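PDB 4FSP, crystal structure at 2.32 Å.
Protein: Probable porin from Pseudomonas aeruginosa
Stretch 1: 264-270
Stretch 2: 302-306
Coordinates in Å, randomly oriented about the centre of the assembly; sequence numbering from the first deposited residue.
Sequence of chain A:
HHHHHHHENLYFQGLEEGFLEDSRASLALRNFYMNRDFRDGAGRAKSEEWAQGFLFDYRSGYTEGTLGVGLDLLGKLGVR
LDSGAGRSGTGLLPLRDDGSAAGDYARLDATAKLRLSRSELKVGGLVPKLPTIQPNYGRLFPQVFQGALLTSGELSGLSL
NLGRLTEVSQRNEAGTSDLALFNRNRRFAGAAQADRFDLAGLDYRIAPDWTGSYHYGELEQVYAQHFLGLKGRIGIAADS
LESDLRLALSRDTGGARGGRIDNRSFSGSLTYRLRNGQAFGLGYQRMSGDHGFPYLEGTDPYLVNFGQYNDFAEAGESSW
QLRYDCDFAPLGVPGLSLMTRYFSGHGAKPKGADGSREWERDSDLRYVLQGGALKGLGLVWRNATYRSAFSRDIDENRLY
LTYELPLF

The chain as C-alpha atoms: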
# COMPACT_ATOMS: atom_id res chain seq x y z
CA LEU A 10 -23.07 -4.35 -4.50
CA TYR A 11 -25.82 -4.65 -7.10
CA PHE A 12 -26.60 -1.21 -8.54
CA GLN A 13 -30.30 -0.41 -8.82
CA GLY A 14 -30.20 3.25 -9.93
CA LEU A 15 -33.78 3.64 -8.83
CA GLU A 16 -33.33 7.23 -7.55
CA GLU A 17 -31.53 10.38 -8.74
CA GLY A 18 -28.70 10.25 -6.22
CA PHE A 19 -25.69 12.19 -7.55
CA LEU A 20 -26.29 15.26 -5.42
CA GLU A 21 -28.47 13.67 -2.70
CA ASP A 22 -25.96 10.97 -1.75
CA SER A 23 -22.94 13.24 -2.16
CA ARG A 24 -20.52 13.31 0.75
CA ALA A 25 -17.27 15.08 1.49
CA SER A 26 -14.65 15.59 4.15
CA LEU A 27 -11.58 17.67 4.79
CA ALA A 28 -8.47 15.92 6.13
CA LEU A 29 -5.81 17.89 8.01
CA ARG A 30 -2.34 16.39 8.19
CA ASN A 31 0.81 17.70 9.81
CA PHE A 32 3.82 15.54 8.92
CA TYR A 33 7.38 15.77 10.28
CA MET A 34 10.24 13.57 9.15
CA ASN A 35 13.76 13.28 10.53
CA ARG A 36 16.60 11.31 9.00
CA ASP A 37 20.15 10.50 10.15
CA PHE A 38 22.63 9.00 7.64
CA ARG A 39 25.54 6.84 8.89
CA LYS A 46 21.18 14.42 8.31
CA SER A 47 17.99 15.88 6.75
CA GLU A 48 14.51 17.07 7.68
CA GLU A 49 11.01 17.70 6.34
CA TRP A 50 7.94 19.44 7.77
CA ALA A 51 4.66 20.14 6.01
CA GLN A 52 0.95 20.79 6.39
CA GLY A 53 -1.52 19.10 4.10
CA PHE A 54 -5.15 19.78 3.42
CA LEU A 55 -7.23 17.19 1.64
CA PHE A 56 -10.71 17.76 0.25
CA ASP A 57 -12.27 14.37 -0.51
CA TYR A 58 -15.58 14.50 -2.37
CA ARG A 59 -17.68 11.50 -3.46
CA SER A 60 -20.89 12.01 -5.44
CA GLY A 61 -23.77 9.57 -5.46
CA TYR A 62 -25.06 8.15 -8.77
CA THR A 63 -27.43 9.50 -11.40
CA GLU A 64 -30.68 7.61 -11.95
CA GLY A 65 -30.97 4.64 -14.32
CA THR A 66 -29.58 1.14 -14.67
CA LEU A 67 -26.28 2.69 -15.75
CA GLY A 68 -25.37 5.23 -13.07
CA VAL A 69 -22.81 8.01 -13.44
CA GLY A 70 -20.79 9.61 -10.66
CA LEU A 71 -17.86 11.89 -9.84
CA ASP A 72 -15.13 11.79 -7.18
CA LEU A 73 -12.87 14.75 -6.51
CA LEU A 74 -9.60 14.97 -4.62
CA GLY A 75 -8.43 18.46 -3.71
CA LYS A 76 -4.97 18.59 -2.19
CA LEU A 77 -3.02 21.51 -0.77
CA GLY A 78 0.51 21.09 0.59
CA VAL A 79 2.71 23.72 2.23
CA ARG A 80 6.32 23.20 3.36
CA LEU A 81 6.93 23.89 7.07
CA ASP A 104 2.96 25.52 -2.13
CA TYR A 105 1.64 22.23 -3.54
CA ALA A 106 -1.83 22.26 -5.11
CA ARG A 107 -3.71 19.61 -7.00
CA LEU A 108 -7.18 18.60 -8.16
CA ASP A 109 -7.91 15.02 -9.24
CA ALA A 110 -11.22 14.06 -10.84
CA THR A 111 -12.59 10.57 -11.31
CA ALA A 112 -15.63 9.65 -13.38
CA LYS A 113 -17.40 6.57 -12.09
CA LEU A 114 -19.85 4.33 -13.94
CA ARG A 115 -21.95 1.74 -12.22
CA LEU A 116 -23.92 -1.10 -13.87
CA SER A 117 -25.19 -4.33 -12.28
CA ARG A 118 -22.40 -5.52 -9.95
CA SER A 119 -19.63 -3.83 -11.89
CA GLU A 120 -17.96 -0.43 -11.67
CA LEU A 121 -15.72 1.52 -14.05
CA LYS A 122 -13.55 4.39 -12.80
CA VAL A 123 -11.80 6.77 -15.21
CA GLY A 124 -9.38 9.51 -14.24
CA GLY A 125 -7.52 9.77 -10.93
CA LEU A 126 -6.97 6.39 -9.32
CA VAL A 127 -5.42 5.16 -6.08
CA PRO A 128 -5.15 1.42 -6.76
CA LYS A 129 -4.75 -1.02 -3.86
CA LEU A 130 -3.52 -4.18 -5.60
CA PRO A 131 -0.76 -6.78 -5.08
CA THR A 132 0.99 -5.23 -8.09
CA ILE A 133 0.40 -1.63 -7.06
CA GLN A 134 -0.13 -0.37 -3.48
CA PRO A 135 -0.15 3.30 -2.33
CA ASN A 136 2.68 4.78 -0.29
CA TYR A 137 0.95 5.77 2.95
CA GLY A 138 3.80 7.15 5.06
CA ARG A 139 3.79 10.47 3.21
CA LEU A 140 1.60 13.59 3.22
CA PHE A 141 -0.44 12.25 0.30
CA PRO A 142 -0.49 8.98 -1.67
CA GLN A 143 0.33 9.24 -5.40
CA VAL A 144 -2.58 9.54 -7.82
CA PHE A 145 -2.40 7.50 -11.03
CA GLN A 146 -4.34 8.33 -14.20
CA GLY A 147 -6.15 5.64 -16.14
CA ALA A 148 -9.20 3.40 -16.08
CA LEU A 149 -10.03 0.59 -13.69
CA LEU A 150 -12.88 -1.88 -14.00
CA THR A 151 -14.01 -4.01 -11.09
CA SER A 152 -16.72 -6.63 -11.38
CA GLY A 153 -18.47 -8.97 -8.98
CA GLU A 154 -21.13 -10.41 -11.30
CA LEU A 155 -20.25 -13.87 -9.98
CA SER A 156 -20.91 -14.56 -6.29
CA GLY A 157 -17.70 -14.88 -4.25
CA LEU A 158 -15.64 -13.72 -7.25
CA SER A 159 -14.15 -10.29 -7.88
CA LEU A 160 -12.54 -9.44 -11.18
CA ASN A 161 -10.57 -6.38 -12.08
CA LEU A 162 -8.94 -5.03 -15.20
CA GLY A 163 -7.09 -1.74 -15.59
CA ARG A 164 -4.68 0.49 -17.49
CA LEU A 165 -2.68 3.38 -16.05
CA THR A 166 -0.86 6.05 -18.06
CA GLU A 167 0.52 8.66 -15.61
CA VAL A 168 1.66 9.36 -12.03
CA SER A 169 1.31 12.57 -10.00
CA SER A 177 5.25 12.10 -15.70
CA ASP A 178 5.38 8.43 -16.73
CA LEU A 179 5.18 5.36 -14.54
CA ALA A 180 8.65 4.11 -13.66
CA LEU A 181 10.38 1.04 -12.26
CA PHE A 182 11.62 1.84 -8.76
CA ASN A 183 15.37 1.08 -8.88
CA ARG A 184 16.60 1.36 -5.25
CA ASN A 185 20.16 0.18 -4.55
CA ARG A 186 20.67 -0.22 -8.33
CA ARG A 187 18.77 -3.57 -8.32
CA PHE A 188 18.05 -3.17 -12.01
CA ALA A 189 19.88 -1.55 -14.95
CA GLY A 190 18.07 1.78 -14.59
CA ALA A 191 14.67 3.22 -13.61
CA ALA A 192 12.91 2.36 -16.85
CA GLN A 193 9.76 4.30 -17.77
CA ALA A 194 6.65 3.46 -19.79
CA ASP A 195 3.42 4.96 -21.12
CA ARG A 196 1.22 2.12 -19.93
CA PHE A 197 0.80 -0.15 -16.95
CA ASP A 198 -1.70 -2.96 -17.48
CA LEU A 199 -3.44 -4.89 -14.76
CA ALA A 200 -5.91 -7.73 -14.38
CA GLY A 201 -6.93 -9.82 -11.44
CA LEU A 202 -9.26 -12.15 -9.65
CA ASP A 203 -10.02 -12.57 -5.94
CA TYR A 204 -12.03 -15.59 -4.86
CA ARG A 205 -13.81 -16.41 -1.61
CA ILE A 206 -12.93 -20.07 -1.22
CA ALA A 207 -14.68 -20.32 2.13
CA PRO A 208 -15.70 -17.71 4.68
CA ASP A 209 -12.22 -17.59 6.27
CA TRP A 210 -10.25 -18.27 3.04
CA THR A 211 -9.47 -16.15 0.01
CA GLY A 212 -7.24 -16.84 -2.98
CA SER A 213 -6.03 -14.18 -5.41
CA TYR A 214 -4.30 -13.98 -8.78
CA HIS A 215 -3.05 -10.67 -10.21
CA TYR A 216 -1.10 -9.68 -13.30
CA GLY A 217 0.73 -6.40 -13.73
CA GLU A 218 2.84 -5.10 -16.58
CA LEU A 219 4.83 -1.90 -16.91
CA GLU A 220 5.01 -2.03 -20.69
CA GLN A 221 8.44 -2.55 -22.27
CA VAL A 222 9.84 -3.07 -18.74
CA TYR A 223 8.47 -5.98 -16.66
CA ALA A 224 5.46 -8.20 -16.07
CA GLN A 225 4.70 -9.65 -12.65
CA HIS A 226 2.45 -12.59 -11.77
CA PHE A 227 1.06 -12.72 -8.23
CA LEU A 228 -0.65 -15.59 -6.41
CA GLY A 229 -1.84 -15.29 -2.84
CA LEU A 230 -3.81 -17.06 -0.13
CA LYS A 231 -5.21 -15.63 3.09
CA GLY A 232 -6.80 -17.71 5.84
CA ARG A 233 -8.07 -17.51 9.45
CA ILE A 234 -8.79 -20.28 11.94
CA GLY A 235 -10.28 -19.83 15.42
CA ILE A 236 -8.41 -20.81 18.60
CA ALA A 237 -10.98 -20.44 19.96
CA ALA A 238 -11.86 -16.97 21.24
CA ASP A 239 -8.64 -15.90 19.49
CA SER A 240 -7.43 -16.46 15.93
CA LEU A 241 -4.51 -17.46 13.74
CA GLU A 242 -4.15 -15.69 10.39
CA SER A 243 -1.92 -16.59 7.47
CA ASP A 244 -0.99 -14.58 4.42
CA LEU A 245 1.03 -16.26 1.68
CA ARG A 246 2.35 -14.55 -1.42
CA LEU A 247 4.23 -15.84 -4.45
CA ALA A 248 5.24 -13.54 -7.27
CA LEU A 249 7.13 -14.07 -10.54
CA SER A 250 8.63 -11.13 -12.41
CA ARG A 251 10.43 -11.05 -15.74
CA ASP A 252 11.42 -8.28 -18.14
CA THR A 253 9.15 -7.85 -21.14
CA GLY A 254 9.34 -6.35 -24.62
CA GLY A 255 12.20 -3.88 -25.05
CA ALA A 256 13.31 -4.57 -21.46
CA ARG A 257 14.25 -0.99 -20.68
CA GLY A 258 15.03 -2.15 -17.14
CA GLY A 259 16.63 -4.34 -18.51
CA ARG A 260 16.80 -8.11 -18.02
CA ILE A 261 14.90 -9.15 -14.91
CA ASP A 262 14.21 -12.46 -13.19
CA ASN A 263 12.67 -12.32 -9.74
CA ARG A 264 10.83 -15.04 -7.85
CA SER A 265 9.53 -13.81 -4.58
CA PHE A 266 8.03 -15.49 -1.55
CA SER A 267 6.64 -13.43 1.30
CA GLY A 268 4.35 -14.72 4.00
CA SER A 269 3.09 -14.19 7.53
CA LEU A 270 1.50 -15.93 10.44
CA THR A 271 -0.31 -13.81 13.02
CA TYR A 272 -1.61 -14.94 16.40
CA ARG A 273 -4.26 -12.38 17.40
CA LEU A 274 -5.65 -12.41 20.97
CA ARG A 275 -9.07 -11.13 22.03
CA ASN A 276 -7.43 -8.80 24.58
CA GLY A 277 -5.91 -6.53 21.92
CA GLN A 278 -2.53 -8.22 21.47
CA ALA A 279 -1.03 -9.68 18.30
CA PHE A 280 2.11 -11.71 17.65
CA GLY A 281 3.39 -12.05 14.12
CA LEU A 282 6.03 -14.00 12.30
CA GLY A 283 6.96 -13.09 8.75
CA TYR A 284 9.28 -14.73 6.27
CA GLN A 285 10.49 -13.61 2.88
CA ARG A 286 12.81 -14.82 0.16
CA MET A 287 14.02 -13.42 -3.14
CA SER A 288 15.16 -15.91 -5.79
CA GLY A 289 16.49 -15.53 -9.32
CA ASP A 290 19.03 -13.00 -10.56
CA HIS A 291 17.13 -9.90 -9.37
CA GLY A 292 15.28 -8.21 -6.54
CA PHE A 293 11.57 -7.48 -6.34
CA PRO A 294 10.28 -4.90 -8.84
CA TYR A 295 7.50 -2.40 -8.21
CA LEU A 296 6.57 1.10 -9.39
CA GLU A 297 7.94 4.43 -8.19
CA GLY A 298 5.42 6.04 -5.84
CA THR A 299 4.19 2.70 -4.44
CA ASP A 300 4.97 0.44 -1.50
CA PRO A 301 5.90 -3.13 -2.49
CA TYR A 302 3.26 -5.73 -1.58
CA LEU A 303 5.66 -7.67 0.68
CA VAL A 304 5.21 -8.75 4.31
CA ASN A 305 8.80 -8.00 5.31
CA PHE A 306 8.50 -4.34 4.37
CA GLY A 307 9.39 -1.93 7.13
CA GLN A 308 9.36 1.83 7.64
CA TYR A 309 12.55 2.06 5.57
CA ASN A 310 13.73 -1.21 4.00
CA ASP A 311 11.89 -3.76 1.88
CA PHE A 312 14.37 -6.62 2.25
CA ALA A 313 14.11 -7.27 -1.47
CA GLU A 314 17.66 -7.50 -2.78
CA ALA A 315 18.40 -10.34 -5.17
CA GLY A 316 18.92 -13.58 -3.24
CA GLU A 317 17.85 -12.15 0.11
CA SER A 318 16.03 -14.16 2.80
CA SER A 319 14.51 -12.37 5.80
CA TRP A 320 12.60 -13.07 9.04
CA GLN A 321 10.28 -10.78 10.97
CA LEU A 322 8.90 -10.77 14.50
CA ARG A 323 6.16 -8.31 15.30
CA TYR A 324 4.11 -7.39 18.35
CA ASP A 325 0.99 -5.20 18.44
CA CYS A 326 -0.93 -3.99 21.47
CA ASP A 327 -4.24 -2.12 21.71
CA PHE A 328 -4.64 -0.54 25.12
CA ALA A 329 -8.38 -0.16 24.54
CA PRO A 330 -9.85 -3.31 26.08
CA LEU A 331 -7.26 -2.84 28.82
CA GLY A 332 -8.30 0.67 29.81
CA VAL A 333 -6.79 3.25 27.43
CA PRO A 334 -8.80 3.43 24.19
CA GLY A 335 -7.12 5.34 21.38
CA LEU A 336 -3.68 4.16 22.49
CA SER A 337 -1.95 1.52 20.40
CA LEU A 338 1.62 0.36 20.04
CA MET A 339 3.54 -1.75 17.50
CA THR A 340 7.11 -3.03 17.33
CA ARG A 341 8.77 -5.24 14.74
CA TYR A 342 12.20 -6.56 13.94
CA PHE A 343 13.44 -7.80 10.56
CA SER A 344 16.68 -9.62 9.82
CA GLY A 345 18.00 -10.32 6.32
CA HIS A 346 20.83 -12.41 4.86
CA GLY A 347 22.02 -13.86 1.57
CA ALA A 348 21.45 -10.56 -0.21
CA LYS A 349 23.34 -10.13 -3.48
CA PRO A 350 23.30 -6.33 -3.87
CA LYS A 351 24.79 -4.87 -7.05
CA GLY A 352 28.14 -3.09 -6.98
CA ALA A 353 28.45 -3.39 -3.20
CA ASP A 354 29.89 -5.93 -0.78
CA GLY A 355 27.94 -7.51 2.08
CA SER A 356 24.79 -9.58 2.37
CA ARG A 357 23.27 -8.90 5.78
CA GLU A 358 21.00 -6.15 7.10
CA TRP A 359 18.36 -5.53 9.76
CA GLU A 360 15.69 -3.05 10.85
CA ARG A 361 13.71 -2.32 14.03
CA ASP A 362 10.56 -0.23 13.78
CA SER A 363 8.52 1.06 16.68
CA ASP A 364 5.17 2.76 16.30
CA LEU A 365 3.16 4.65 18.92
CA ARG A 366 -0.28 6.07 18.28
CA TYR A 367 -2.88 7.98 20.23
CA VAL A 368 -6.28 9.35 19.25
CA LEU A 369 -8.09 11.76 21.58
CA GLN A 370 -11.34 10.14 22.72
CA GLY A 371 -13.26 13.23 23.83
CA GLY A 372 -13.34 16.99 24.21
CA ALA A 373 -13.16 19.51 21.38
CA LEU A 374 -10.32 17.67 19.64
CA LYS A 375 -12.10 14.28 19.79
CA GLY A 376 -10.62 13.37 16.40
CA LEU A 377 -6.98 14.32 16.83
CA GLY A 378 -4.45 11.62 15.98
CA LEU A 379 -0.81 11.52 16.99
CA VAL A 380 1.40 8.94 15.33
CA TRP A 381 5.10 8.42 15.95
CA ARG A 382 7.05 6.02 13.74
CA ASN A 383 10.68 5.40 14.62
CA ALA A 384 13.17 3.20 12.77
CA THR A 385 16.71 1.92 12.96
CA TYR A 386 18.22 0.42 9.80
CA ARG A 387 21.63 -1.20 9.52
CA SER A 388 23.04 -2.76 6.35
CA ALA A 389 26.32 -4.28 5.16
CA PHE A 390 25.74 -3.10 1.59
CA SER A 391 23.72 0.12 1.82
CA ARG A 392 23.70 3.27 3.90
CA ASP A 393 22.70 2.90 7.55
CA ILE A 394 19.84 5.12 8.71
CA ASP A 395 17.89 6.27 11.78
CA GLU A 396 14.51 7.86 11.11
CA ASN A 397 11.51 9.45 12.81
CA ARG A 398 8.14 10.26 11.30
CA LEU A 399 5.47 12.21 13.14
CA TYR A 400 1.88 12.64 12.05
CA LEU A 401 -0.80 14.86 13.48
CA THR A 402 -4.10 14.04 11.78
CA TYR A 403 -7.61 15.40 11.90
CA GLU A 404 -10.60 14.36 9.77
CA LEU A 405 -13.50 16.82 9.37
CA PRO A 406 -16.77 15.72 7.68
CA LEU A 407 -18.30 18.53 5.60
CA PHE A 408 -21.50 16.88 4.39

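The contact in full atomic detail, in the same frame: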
# COMPACT_ATOMS: atom_id res chain seq x y z
N ARG A 264 11.83 -14.16 -8.44
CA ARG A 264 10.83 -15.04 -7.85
C ARG A 264 10.82 -14.75 -6.38
O ARG A 264 11.83 -14.91 -5.69
CB ARG A 264 11.20 -16.50 -8.03
CG ARG A 264 11.21 -16.95 -9.45
CD ARG A 264 12.61 -17.22 -9.94
NE ARG A 264 12.52 -17.96 -11.20
CZ ARG A 264 13.54 -18.19 -12.01
NH1 ARG A 264 14.75 -17.76 -11.69
NH2 ARG A 264 13.36 -18.86 -13.12
N SER A 265 9.66 -14.35 -5.90
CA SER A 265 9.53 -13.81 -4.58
C SER A 265 8.59 -14.68 -3.75
O SER A 265 7.52 -15.09 -4.23
CB SER A 265 8.94 -12.39 -4.71
OG SER A 265 8.26 -12.01 -3.53
N PHE A 266 8.98 -14.97 -2.52
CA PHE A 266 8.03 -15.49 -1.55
C PHE A 266 8.01 -14.54 -0.38
O PHE A 266 9.05 -14.03 0.04
CB PHE A 266 8.38 -16.90 -1.03
CG PHE A 266 7.49 -17.34 0.14
CD1 PHE A 266 6.27 -17.97 -0.09
CD2 PHE A 266 7.85 -17.05 1.45
CE1 PHE A 266 5.43 -18.34 0.99
CE2 PHE A 266 7.02 -17.41 2.53
CZ PHE A 266 5.82 -18.06 2.29
N SER A 267 6.83 -14.35 0.19
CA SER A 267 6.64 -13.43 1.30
C SER A 267 5.37 -13.88 2.00
O SER A 267 4.31 -13.95 1.39
CB SER A 267 6.46 -12.02 0.76
OG SER A 267 6.42 -11.07 1.81
N GLY A 268 5.49 -14.20 3.28
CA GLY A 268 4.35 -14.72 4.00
C GLY A 268 4.37 -14.42 5.48
O GLY A 268 5.43 -14.15 6.05
N SER A 269 3.20 -14.49 6.11
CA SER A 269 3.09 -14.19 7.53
C SER A 269 2.12 -15.09 8.24
O SER A 269 1.18 -15.63 7.63
CB SER A 269 2.63 -12.75 7.77
OG SER A 269 1.31 -12.55 7.28
N LEU A 270 2.35 -15.19 9.54
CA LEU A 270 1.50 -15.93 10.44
C LEU A 270 1.25 -15.02 11.63
O LEU A 270 2.20 -14.59 12.29
CB LEU A 270 2.24 -17.18 10.92
CG LEU A 270 1.34 -18.23 11.53
CD1 LEU A 270 0.27 -18.58 10.52
CD2 LEU A 270 2.16 -19.45 11.87
N TYR A 302 4.16 -4.84 -2.31
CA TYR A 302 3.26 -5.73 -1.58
C TYR A 302 4.01 -6.91 -0.95
O TYR A 302 3.82 -8.06 -1.34
CB TYR A 302 2.18 -6.25 -2.52
CG TYR A 302 1.01 -6.88 -1.83
CD1 TYR A 302 0.26 -6.17 -0.90
CD2 TYR A 302 0.63 -8.19 -2.12
CE1 TYR A 302 -0.86 -6.75 -0.27
CE2 TYR A 302 -0.49 -8.78 -1.50
CZ TYR A 302 -1.22 -8.05 -0.58
OH TYR A 302 -2.31 -8.62 0.03
N LEU A 303 4.86 -6.62 0.04
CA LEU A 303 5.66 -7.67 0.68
C LEU A 303 5.42 -7.66 2.19
O LEU A 303 5.21 -6.58 2.76
CB LEU A 303 7.14 -7.44 0.38
CG LEU A 303 7.63 -7.53 -1.07
CD1 LEU A 303 9.06 -6.99 -1.18
CD2 LEU A 303 7.60 -8.97 -1.54
N VAL A 304 5.44 -8.81 2.86
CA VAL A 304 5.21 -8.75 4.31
C VAL A 304 6.40 -8.21 5.08
O VAL A 304 6.23 -7.50 6.07
CB VAL A 304 4.62 -10.03 4.96
CG1 VAL A 304 4.06 -10.99 3.94
CG2 VAL A 304 5.61 -10.69 5.89
N ASN A 305 7.61 -8.53 4.63
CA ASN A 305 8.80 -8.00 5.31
C ASN A 305 9.19 -6.65 4.74
O ASN A 305 10.28 -6.48 4.19
CB ASN A 305 9.96 -9.01 5.27
CG ASN A 305 9.73 -10.16 6.22
OD1 ASN A 305 8.71 -10.16 6.93
ND2 ASN A 305 10.64 -11.15 6.25
N PHE A 306 8.27 -5.70 4.85
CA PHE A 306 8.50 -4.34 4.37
C PHE A 306 8.36 -3.46 5.57
O PHE A 306 7.30 -3.43 6.20
CB PHE A 306 7.45 -3.96 3.31
CG PHE A 306 7.37 -2.49 3.04
CD1 PHE A 306 8.47 -1.78 2.58
CD2 PHE A 306 6.18 -1.81 3.25
CE1 PHE A 306 8.39 -0.42 2.34
CE2 PHE A 306 6.09 -0.45 3.00
CZ PHE A 306 7.19 0.25 2.54

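The loop is fastened to the strand by one hydrogen bond, and it is a side chain of the strand, not its backbone, that accepts it. The backbone N of Val-304 donates to OG of Ser-267 at 2.7 Å, with an N-H...O angle of 160°, so the bond is both short and nearly straight. No backbone-to-backbone hydrogen bond joins the two stretches, and the loop therefore does not extend the sheet. It lies against the face of the strand, with contacts between side chain and backbone as well as between side chains.

Residues 264 to 270 form part of a longer β-strand, as expected in a porin barrel, with side chains alternating between its two faces. Ser-265, Ser-267 and Ser-269 direct their CA-to-CB bonds toward the loop, whereas Phe-266 directs its own away. Residues 302 to 306 adopt no regular helix or strand. The closest approach of the two backbones, measured between CA atoms, is at the middle of both stretches, where CA of Ser-267 lies 5.7 Å from CA of Val-304. So small a separation leaves little room for side chains, and serine, with a single hydroxyl beyond its CB, fits the space while offering a polar atom to a peptide NH that has no strand partner here.

Ser-267 holds a t rotamer (chi1 -174°), which places OG against the peptide joining Leu-303 to Val-304. Besides accepting the bond from Val-304, OG lies 3.6 Å from C of Leu-303 and 3.2 Å from CG1 of Val-304. The latter is a tight van der Waals approach that accompanies the short hydrogen bond. Val-304 has a chi1 of -15°, between the usual wells, and its CA-to-CB bond points toward the strand. It is the loop residue most covered by the strand. Its branched side chain spreads over the surface beside Ser-267: CG2 lies 3.5 Å from O of Gly-268 and 4.1 Å from CB of Ser-269. A compact, β-branched residue suits this position: both methyls start from CB, so CG1 can meet OG of Ser-267 while CG2 packs on Gly-268 and Ser-269.

Gly-268 has no side chain, and the reason for its suitability lies within the strand itself. A CB here would point away from the loop and come within 2.8 Å of CZ of Phe-266, so the ring of Phe-266 occupies the space that glycine leaves free.

Toward the start of the strand segment, Leu-303 completes the contact. Its CA-to-CB bond points sideways, but in its m, t rotamer (chi1 -64°, chi2 168°) the end of its side chain comes nearer the strand, bringing CD2 to 3.7 Å from OG of Ser-265. This is packing between a methyl group and a small side chain. Within the loop, the N of Phe-306 makes a weak hydrogen bond to O of Val-304 at 3.0 Å. The contact is small, burying 229 Å² in total.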